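Aspartate semialdehyde dehydrogenase (PDB 4WOJ) probably catalyses the NADPH-dependent reductive dephosphorylation of L-aspartyl-4-phosphate to L-aspartate-semialdehyde, an early step of lysine, methionine and threonine biosynthesis. Local coordinates at residues I74-Q79 with R363-I368; Y245-E250 with I261-I266; E292-I297 with G332-S337. One frame throughout, in Å; residues are numbered along the deposited sequence.

Contact 1. Residues I74-Q79 with R363-I368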
loop_
_atom_site.group_PDB
_atom_site.type_symbol
_atom_site.label_atom_id
_atom_site.label_comp_id
_atom_site.label_asym_id
_atom_site.label_seq_id
_atom_site.Cartn_x
_atom_site.Cartn_y
_atom_site.Cartn_z
ATOM N N ILE B 74 -28.343 17.952 22.204
ATOM C CA ILE B 74 -27.209 17.547 21.414
ATOM C C ILE B 74 -27.577 16.281 20.662
ATOM O O ILE B 74 -28.099 15.329 21.240
ATOM C CB ILE B 74 -25.977 17.230 22.298
ATOM C CG1 ILE B 74 -25.559 18.450 23.128
ATOM C CG2 ILE B 74 -24.800 16.758 21.433
ATOM C CD1 ILE B 74 -24.310 18.217 23.969
ATOM N N LEU B 75 -27.259 16.259 19.372
ATOM C CA LEU B 75 -27.436 15.064 18.558
ATOM C C LEU B 75 -26.089 14.649 17.996
ATOM O O LEU B 75 -25.266 15.491 17.643
ATOM C CB LEU B 75 -28.408 15.332 17.418
ATOM C CG LEU B 75 -29.830 15.715 17.857
ATOM C CD1 LEU B 75 -30.591 16.254 16.668
ATOM C CD2 LEU B 75 -30.549 14.510 18.470
ATOM N N LEU B 76 -25.865 13.340 17.937
ATOM C CA LEU B 76 -24.598 12.805 17.481
ATOM C C LEU B 76 -24.822 11.720 16.421
ATOM O O LEU B 76 -25.319 10.614 16.724
ATOM C CB LEU B 76 -23.816 12.256 18.669
ATOM C CG LEU B 76 -22.319 12.097 18.435
ATOM C CD1 LEU B 76 -21.618 12.086 19.785
ATOM C CD2 LEU B 76 -22.016 10.835 17.638
ATOM N N SER B 77 -24.432 12.034 15.184
ATOM C CA SER B 77 -24.750 11.158 14.041
ATOM C C SER B 77 -23.522 10.445 13.492
ATOM O O SER B 77 -22.529 11.074 13.191
ATOM C CB SER B 77 -25.422 11.944 12.910
ATOM O OG SER B 77 -25.783 11.062 11.858
ATOM N N CYS B 78 -23.621 9.126 13.396
ATOM C CA CYS B 78 -22.722 8.318 12.605
ATOM C C CYS B 78 -23.496 7.769 11.406
ATOM O O CYS B 78 -23.105 6.768 10.797
ATOM C CB CYS B 78 -22.192 7.149 13.430
ATOM S SG CYS B 78 -21.352 7.647 14.932
ATOM N N GLN B 79 -24.587 8.436 11.061
ATOM C CA GLN B 79 -25.527 7.868 10.112
ATOM C C GLN B 79 -24.987 7.915 8.699
ATOM O O GLN B 79 -25.038 6.922 7.978
ATOM C CB GLN B 79 -26.882 8.580 10.190
ATOM C CG GLN B 79 -28.015 7.855 9.465
ATOM C CD GLN B 79 -28.154 6.422 9.899
ATOM O OE1 GLN B 79 -28.388 6.146 11.067
ATOM N NE2 GLN B 79 -28.005 5.501 8.967
ATOM N N ARG B 363 -14.973 12.612 22.124
ATOM C CA ARG B 363 -14.207 13.568 22.912
ATOM C C ARG B 363 -14.751 15.012 22.826
ATOM O O ARG B 363 -14.665 15.778 23.771
ATOM C CB ARG B 363 -12.719 13.494 22.517
ATOM C CG ARG B 363 -12.043 12.175 22.956
ATOM C CD ARG B 363 -10.614 12.089 22.422
ATOM N NE ARG B 363 -9.852 13.205 22.960
ATOM C CZ ARG B 363 -9.098 13.159 24.050
ATOM N NH1 ARG B 363 -8.933 12.030 24.759
ATOM N NH2 ARG B 363 -8.469 14.241 24.433
ATOM N N VAL B 364 -15.319 15.383 21.694
ATOM C CA VAL B 364 -15.883 16.716 21.559
ATOM C C VAL B 364 -17.226 16.793 22.272
ATOM O O VAL B 364 -17.570 17.813 22.877
ATOM C CB VAL B 364 -15.965 17.167 20.104
ATOM C CG1 VAL B 364 -17.068 16.481 19.318
ATOM C CG2 VAL B 364 -16.087 18.701 20.054
ATOM N N LEU B 365 -17.965 15.692 22.259
ATOM C CA LEU B 365 -19.157 15.578 23.096
ATOM C C LEU B 365 -18.857 15.961 24.533
ATOM O O LEU B 365 -19.605 16.726 25.141
ATOM C CB LEU B 365 -19.690 14.149 23.067
ATOM C CG LEU B 365 -20.889 13.871 23.970
ATOM C CD1 LEU B 365 -22.085 14.744 23.622
ATOM C CD2 LEU B 365 -21.282 12.392 23.923
ATOM N N ASN B 366 -17.747 15.439 25.052
ATOM C CA ASN B 366 -17.306 15.728 26.410
ATOM C C ASN B 366 -16.965 17.160 26.686
ATOM O O ASN B 366 -17.183 17.643 27.800
ATOM C CB ASN B 366 -16.112 14.873 26.775
ATOM C CG ASN B 366 -16.510 13.451 27.097
ATOM O OD1 ASN B 366 -17.654 13.173 27.401
ATOM N ND2 ASN B 366 -15.572 12.540 26.991
ATOM N N ILE B 367 -16.405 17.829 25.688
ATOM C CA ILE B 367 -16.060 19.243 25.783
ATOM C C ILE B 367 -17.340 20.076 25.802
ATOM O O ILE B 367 -17.477 20.988 26.577
ATOM C CB ILE B 367 -15.157 19.655 24.611
ATOM C CG1 ILE B 367 -13.796 18.957 24.745
ATOM C CG2 ILE B 367 -14.920 21.162 24.582
ATOM C CD1 ILE B 367 -12.976 18.968 23.467
ATOM N N ILE B 368 -18.299 19.713 24.976
ATOM C CA ILE B 368 -19.590 20.361 24.988
ATOM C C ILE B 368 -20.391 20.090 26.288
ATOM O O ILE B 368 -21.017 20.988 26.823
ATOM C CB ILE B 368 -20.374 19.939 23.736
ATOM C CG1 ILE B 368 -19.697 20.570 22.514
ATOM C CG2 ILE B 368 -21.834 20.378 23.826
ATOM C CD1 ILE B 368 -19.880 19.818 21.214
#
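With CG1 of Ile74 set opposite the carbonyl carbon (chi1 -59°) and its outer bond fully extended (chi2 -177°), CD1 is carried off the strand to the methyl CG2 of Ile368 on the C-terminal helix, 3.3 Å away. So short a methyl-to-methyl distance is doubtful in detail, but it places the two groups in direct contact. The second branch, Ile74 CG2, lies 4.0 Å from Leu365 CD1, so one isoleucine meets two helix residues three positions apart, that is, on the same side of the helix. Leu365 forks between two strand residues in turn: its CD1 serves Ile74, while CD2 reaches CD1 of Leu76 at 4.2 Å, the two leucine chains crossing at about a right angle. Leu75, between the two strand residues involved, points to the other side of the sheet, as alternation along a strand requires. No hydrogen bond joins the segments; the join is wholly apolar and buried. The strand and helix axes run almost exactly antiparallel, at 175° and 10.8 Å. Strands 8-13 and 99-102 flank strand 74-77 in the sheet, and Leu365 also touches Met27 of helix 18-30, while Ile368 touches Ile129 of helix 118-130. A helix laid between two others over a central parallel strand is the layered packing of a Rossmann-type dinucleotide-binding domain, here completed by the end of the chain.

Contact 2. Residues Y245-E250 with I261-I266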
loop_
_atom_site.group_PDB
_atom_site.type_symbol
_atom_site.label_atom_id
_atom_site.label_comp_id
_atom_site.label_asym_id
_atom_site.label_seq_id
_atom_site.Cartn_x
_atom_site.Cartn_y
_atom_site.Cartn_z
ATOM N N TYR B 245 -8.250 15.147 -2.171
ATOM C CA TYR B 245 -8.440 16.588 -1.987
ATOM C C TYR B 245 -8.817 16.922 -0.505
ATOM O O TYR B 245 -8.493 17.990 -0.015
ATOM C CB TYR B 245 -9.507 17.114 -2.992
ATOM C CG TYR B 245 -10.296 18.307 -2.497
ATOM C CD1 TYR B 245 -9.926 19.607 -2.822
ATOM C CD2 TYR B 245 -11.411 18.123 -1.670
ATOM C CE1 TYR B 245 -10.658 20.680 -2.338
ATOM C CE2 TYR B 245 -12.151 19.189 -1.178
ATOM C CZ TYR B 245 -11.775 20.460 -1.510
ATOM O OH TYR B 245 -12.533 21.492 -0.998
ATOM N N LYS B 246 -9.567 16.040 0.164
ATOM C CA LYS B 246 -9.946 16.251 1.570
ATOM C C LYS B 246 -8.743 16.504 2.448
ATOM O O LYS B 246 -8.812 17.264 3.406
ATOM C CB LYS B 246 -10.625 15.018 2.182
ATOM C CG LYS B 246 -12.036 14.753 1.707
ATOM C CD LYS B 246 -12.698 13.627 2.487
ATOM C CE LYS B 246 -14.048 13.227 1.884
ATOM N NZ LYS B 246 -13.928 12.092 0.908
ATOM N N ALA B 247 -7.661 15.796 2.171
ATOM C CA ALA B 247 -6.501 15.903 3.014
ATOM C C ALA B 247 -6.069 17.358 3.257
ATOM O O ALA B 247 -6.090 17.811 4.386
ATOM C CB ALA B 247 -5.351 15.060 2.488
ATOM N N ALA B 248 -5.731 18.105 2.221
ATOM C CA ALA B 248 -5.053 19.398 2.441
ATOM C C ALA B 248 -5.954 20.396 3.141
ATOM O O ALA B 248 -5.556 21.050 4.078
ATOM C CB ALA B 248 -4.522 19.956 1.148
ATOM N N THR B 249 -7.186 20.493 2.686
ATOM C CA THR B 249 -8.122 21.525 3.137
ATOM C C THR B 249 -8.578 21.323 4.567
ATOM O O THR B 249 -8.687 22.279 5.334
ATOM C CB THR B 249 -9.350 21.568 2.204
ATOM O OG1 THR B 249 -9.702 20.225 1.812
ATOM C CG2 THR B 249 -9.001 22.399 0.949
ATOM N N GLU B 250 -8.812 20.070 4.919
ATOM C CA GLU B 250 -9.179 19.679 6.298
ATOM C C GLU B 250 -8.024 19.881 7.294
ATOM O O GLU B 250 -8.216 20.457 8.366
ATOM C CB GLU B 250 -9.680 18.225 6.341
ATOM C CG GLU B 250 -10.973 18.035 5.554
ATOM C CD GLU B 250 -11.568 16.630 5.630
ATOM O OE1 GLU B 250 -11.138 15.821 6.485
ATOM O OE2 GLU B 250 -12.449 16.325 4.791
ATOM N N ILE B 261 -0.304 24.493 4.296
ATOM C CA ILE B 261 0.581 23.354 4.207
ATOM C C ILE B 261 -0.045 22.430 3.167
ATOM O O ILE B 261 -1.116 21.829 3.413
ATOM C CB ILE B 261 0.663 22.646 5.563
ATOM C CG1 ILE B 261 1.347 23.552 6.572
ATOM C CG2 ILE B 261 1.359 21.275 5.477
ATOM C CD1 ILE B 261 0.956 23.167 7.987
ATOM N N PRO B 262 0.599 22.304 2.002
ATOM C CA PRO B 262 0.065 21.374 1.036
ATOM C C PRO B 262 0.114 19.923 1.554
ATOM O O PRO B 262 1.063 19.526 2.227
ATOM C CB PRO B 262 0.982 21.560 -0.171
ATOM C CG PRO B 262 1.681 22.853 0.024
ATOM C CD PRO B 262 1.768 23.028 1.491
ATOM N N VAL B 263 -0.924 19.156 1.240
ATOM C CA VAL B 263 -0.961 17.686 1.480
ATOM C C VAL B 263 -1.382 17.064 0.170
ATOM O O VAL B 263 -2.322 17.488 -0.473
ATOM C CB VAL B 263 -1.884 17.261 2.640
ATOM C CG1 VAL B 263 -1.888 15.733 2.846
ATOM C CG2 VAL B 263 -1.446 17.917 3.943
ATOM N N ASP B 264 -0.631 16.093 -0.289
ATOM C CA ASP B 264 -0.979 15.454 -1.542
ATOM C C ASP B 264 -0.443 14.036 -1.507
ATOM O O ASP B 264 0.288 13.666 -0.611
ATOM C CB ASP B 264 -0.418 16.244 -2.739
ATOM C CG ASP B 264 -1.353 16.202 -3.983
ATOM O OD1 ASP B 264 -2.149 15.218 -4.106
ATOM O OD2 ASP B 264 -1.305 17.181 -4.814
ATOM N N GLY B 265 -0.844 13.273 -2.504
ATOM C CA GLY B 265 -0.385 11.939 -2.724
ATOM C C GLY B 265 -1.540 11.132 -3.301
ATOM O O GLY B 265 -2.440 11.686 -3.952
ATOM N N ILE B 266 -1.507 9.823 -3.063
ATOM C CA ILE B 266 -2.540 8.971 -3.541
ATOM C C ILE B 266 -3.177 8.124 -2.438
ATOM O O ILE B 266 -2.487 7.599 -1.556
ATOM C CB ILE B 266 -1.987 8.050 -4.599
ATOM C CG1 ILE B 266 -3.150 7.449 -5.411
ATOM C CG2 ILE B 266 -1.115 6.976 -3.931
ATOM C CD1 ILE B 266 -2.748 6.311 -6.307
#
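The CB of Val263 points toward the helix, and the side chain meets two successive alanines in different ways. With CG1 turned away from the backbone N (chi1 180°), the flank of the Val263 CB-CG1 bond lies against Ala247 CB, with CG1 3.5 Å away. The branch carbon, Val263 CB, faces the helix backbone itself and lies 3.8 Å from Ala248 CA. Ala248 replies with its own methyl group, whose bond stands roughly square to the strand's run, so that CB lies beside the backbone of Val263: Ala248 CB is 3.7 Å from both N and O of Val263. Because neither alanine extends past CB, helix and strand come very close, with the CA atoms of Ala248 and Val263 4.5 Å apart. These are van der Waals contacts, with no hydrogen bond directly across. Asn252, one turn further along the helix, supplies an indirect link, since its ND2 donates to the carbonyls of both Ala248 and Ile261.

The neighbouring strand residue turns the opposite way. The CB of Asp264 points away from the helix; its OD1 accepts a 2.8 Å bond from Gly265 N on its anti side, and OD2 takes the backbone N of Leu338 of the second subunit. Lys335 of that subunit donates to Gly265 O. On the helix, Glu250 is held by a salt bridge to Arg108 and a bond from Asn140 N, next to the predicted catalytic Cys141. Strand 263-266 lies parallel to 159-167 and is outermost in the mixed sheet within its own chain, and helix 242-255 leads into it, so the pair forms the closing end of a helical crossover between parallel strands, within the dimerisation domain of the aspartate-semialdehyde dehydrogenase family.

Contact 3. Residues E292-I297 with G332-S337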
loop_
_atom_site.group_PDB
_atom_site.type_symbol
_atom_site.label_atom_id
_atom_site.label_comp_id
_atom_site.label_asym_id
_atom_site.label_seq_id
_atom_site.Cartn_x
_atom_site.Cartn_y
_atom_site.Cartn_z
ATOM N N GLU B 292 16.076 14.520 16.552
ATOM C CA GLU B 292 15.229 15.619 16.950
ATOM C C GLU B 292 13.811 15.353 16.442
ATOM O O GLU B 292 12.840 15.640 17.110
ATOM C CB GLU B 292 15.731 16.928 16.367
ATOM C CG GLU B 292 17.097 17.359 16.859
ATOM C CD GLU B 292 17.587 18.630 16.122
ATOM O OE1 GLU B 292 17.601 19.730 16.704
ATOM O OE2 GLU B 292 17.911 18.537 14.929
ATOM N N ILE B 293 13.721 14.804 15.236
ATOM C CA ILE B 293 12.455 14.479 14.589
ATOM C C ILE B 293 11.703 13.408 15.427
ATOM O O ILE B 293 10.513 13.576 15.717
ATOM C CB ILE B 293 12.715 14.036 13.123
ATOM C CG1 ILE B 293 13.102 15.238 12.273
ATOM C CG2 ILE B 293 11.518 13.342 12.500
ATOM C CD1 ILE B 293 13.811 14.886 10.981
ATOM N N LYS B 294 12.392 12.348 15.845
ATOM C CA LYS B 294 11.746 11.290 16.662
ATOM C C LYS B 294 11.281 11.904 17.958
ATOM O O LYS B 294 10.160 11.700 18.381
ATOM C CB LYS B 294 12.695 10.138 16.983
ATOM C CG LYS B 294 13.268 9.394 15.759
ATOM C CD LYS B 294 14.599 8.656 15.958
ATOM C CE LYS B 294 14.654 7.728 17.196
ATOM N NZ LYS B 294 13.350 7.141 17.605
ATOM N N GLN B 295 12.143 12.720 18.555
ATOM C CA GLN B 295 11.819 13.328 19.838
ATOM C C GLN B 295 10.488 14.070 19.733
ATOM O O GLN B 295 9.520 13.734 20.418
ATOM C CB GLN B 295 12.958 14.239 20.320
ATOM C CG GLN B 295 12.696 14.868 21.681
ATOM C CD GLN B 295 12.599 13.824 22.805
ATOM O OE1 GLN B 295 13.093 12.689 22.683
ATOM N NE2 GLN B 295 11.962 14.208 23.912
ATOM N N LYS B 296 10.459 15.061 18.850
ATOM C CA LYS B 296 9.247 15.847 18.594
ATOM C C LYS B 296 8.045 14.934 18.316
ATOM O O LYS B 296 6.983 15.133 18.887
ATOM C CB LYS B 296 9.412 16.781 17.394
ATOM C CG LYS B 296 10.679 17.616 17.435
ATOM C CD LYS B 296 10.403 19.064 17.726
ATOM C CE LYS B 296 11.669 19.866 17.519
ATOM N NZ LYS B 296 11.839 20.797 18.658
ATOM N N ILE B 297 8.215 13.961 17.422
ATOM C CA ILE B 297 7.109 13.087 17.071
ATOM C C ILE B 297 6.555 12.412 18.357
ATOM O O ILE B 297 5.354 12.407 18.604
ATOM C CB ILE B 297 7.495 12.018 16.038
ATOM C CG1 ILE B 297 7.420 12.596 14.637
ATOM C CG2 ILE B 297 6.558 10.792 16.150
ATOM C CD1 ILE B 297 8.079 11.726 13.597
ATOM N N GLY B 332 6.649 4.616 12.488
ATOM C CA GLY B 332 7.980 4.028 12.453
ATOM C C GLY B 332 8.662 4.203 11.132
ATOM O O GLY B 332 8.217 4.958 10.313
ATOM N N ARG B 333 9.770 3.502 10.957
ATOM C CA ARG B 333 10.561 3.584 9.769
ATOM C C ARG B 333 10.993 5.051 9.589
ATOM O O ARG B 333 11.171 5.521 8.491
ATOM C CB ARG B 333 9.797 3.050 8.557
ATOM C CG ARG B 333 9.334 1.596 8.669
ATOM C CD ARG B 333 10.463 0.582 8.802
ATOM N NE ARG B 333 11.660 0.997 8.067
ATOM C CZ ARG B 333 11.885 0.841 6.758
ATOM N NH1 ARG B 333 10.987 0.279 5.961
ATOM N NH2 ARG B 333 13.037 1.270 6.233
ATOM N N ILE B 334 11.167 5.744 10.702
ATOM C CA ILE B 334 11.502 7.142 10.701
ATOM C C ILE B 334 12.949 7.304 10.262
ATOM O O ILE B 334 13.858 6.901 10.940
ATOM C CB ILE B 334 11.303 7.790 12.086
ATOM C CG1 ILE B 334 9.833 7.681 12.513
ATOM C CG2 ILE B 334 11.746 9.252 12.058
ATOM C CD1 ILE B 334 9.605 7.738 14.010
ATOM N N LYS B 335 13.154 7.901 9.112
ATOM C CA LYS B 335 14.489 8.010 8.584
ATOM C C LYS B 335 14.635 9.266 7.767
ATOM O O LYS B 335 13.660 9.872 7.314
ATOM C CB LYS B 335 14.799 6.787 7.751
ATOM C CG LYS B 335 13.981 6.684 6.494
ATOM C CD LYS B 335 14.345 5.456 5.684
ATOM C CE LYS B 335 13.894 5.610 4.234
ATOM N NZ LYS B 335 13.398 4.321 3.669
ATOM N N SER B 336 15.869 9.665 7.598
ATOM C CA SER B 336 16.217 10.804 6.743
ATOM C C SER B 336 16.149 10.327 5.318
ATOM O O SER B 336 16.079 9.144 5.047
ATOM C CB SER B 336 17.628 11.267 7.053
ATOM O OG SER B 336 18.489 10.185 6.801
ATOM N N SER B 337 16.155 11.262 4.410
ATOM C CA SER B 337 15.836 11.045 3.013
ATOM C C SER B 337 17.001 11.531 2.125
ATOM O O SER B 337 17.675 12.470 2.458
ATOM C CB SER B 337 14.588 11.873 2.665
ATOM O OG SER B 337 14.142 11.634 1.336
#
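Segment 292-297 of helix 290-298 passes over strand 332-336 with the two axes 9.3 Å apart and their directions at 140°, well short of fully antiparallel. The backbones come nearest between Lys294 and Ile334, whose CA atoms are 7.3 Å apart. Just before this point Arg333 adopts left-handed backbone angles (phi 58°), an irregularity in the strand. Ile334 then presents its side chain to the helix and makes every contact of the strand. Its CG2 meets two neighbours in directions roughly at right angles, Lys294 CG at 4.0 Å and Ile293 CG2 at 4.1 Å, the two isoleucine chains lying antiparallel, side by side. The other branch ends in CD1, 4.3 Å from CD1 of Ile297, one turn along the helix. Lys294 takes part through the aliphatic root of its chain, which bends further out.

The helix packs on the Ile334 side. Lys335 points away from it, and its NZ forms a salt bridge with Glu244 of the second subunit, as does Arg333 NH2. Strands 304-307 and 343-351 flank strand 329-336: Val306 touches Lys294, Ile297 and Ile334, Cys346 touches Ile334, and Phe344 meets Ile293, while helix 151-154 adds Leu153 against Ile297.

In the fold
The three contacts repeat one principle, a helix laid on a strand. Contact 1, on the dinucleotide-binding sheet, has its centre about 25 Å from contact 2 and about 34 Å from contact 3. Contacts 2 and 3 share the mixed sheet, on strand 263-266 (outermost within its own chain) and strand 329-336, their centres about 21 Å apart. Both touch the second subunit, strand 329-336 of one subunit lying against strand 263-266 of the other. In contact 2 the side chain of Ala247 is about 10 Å from that of Cys141 and about 11 Å from that of His276, the predicted catalytic residues; the side chain of Lys294 in contact 3 is about 7 Å from a bound sodium ion.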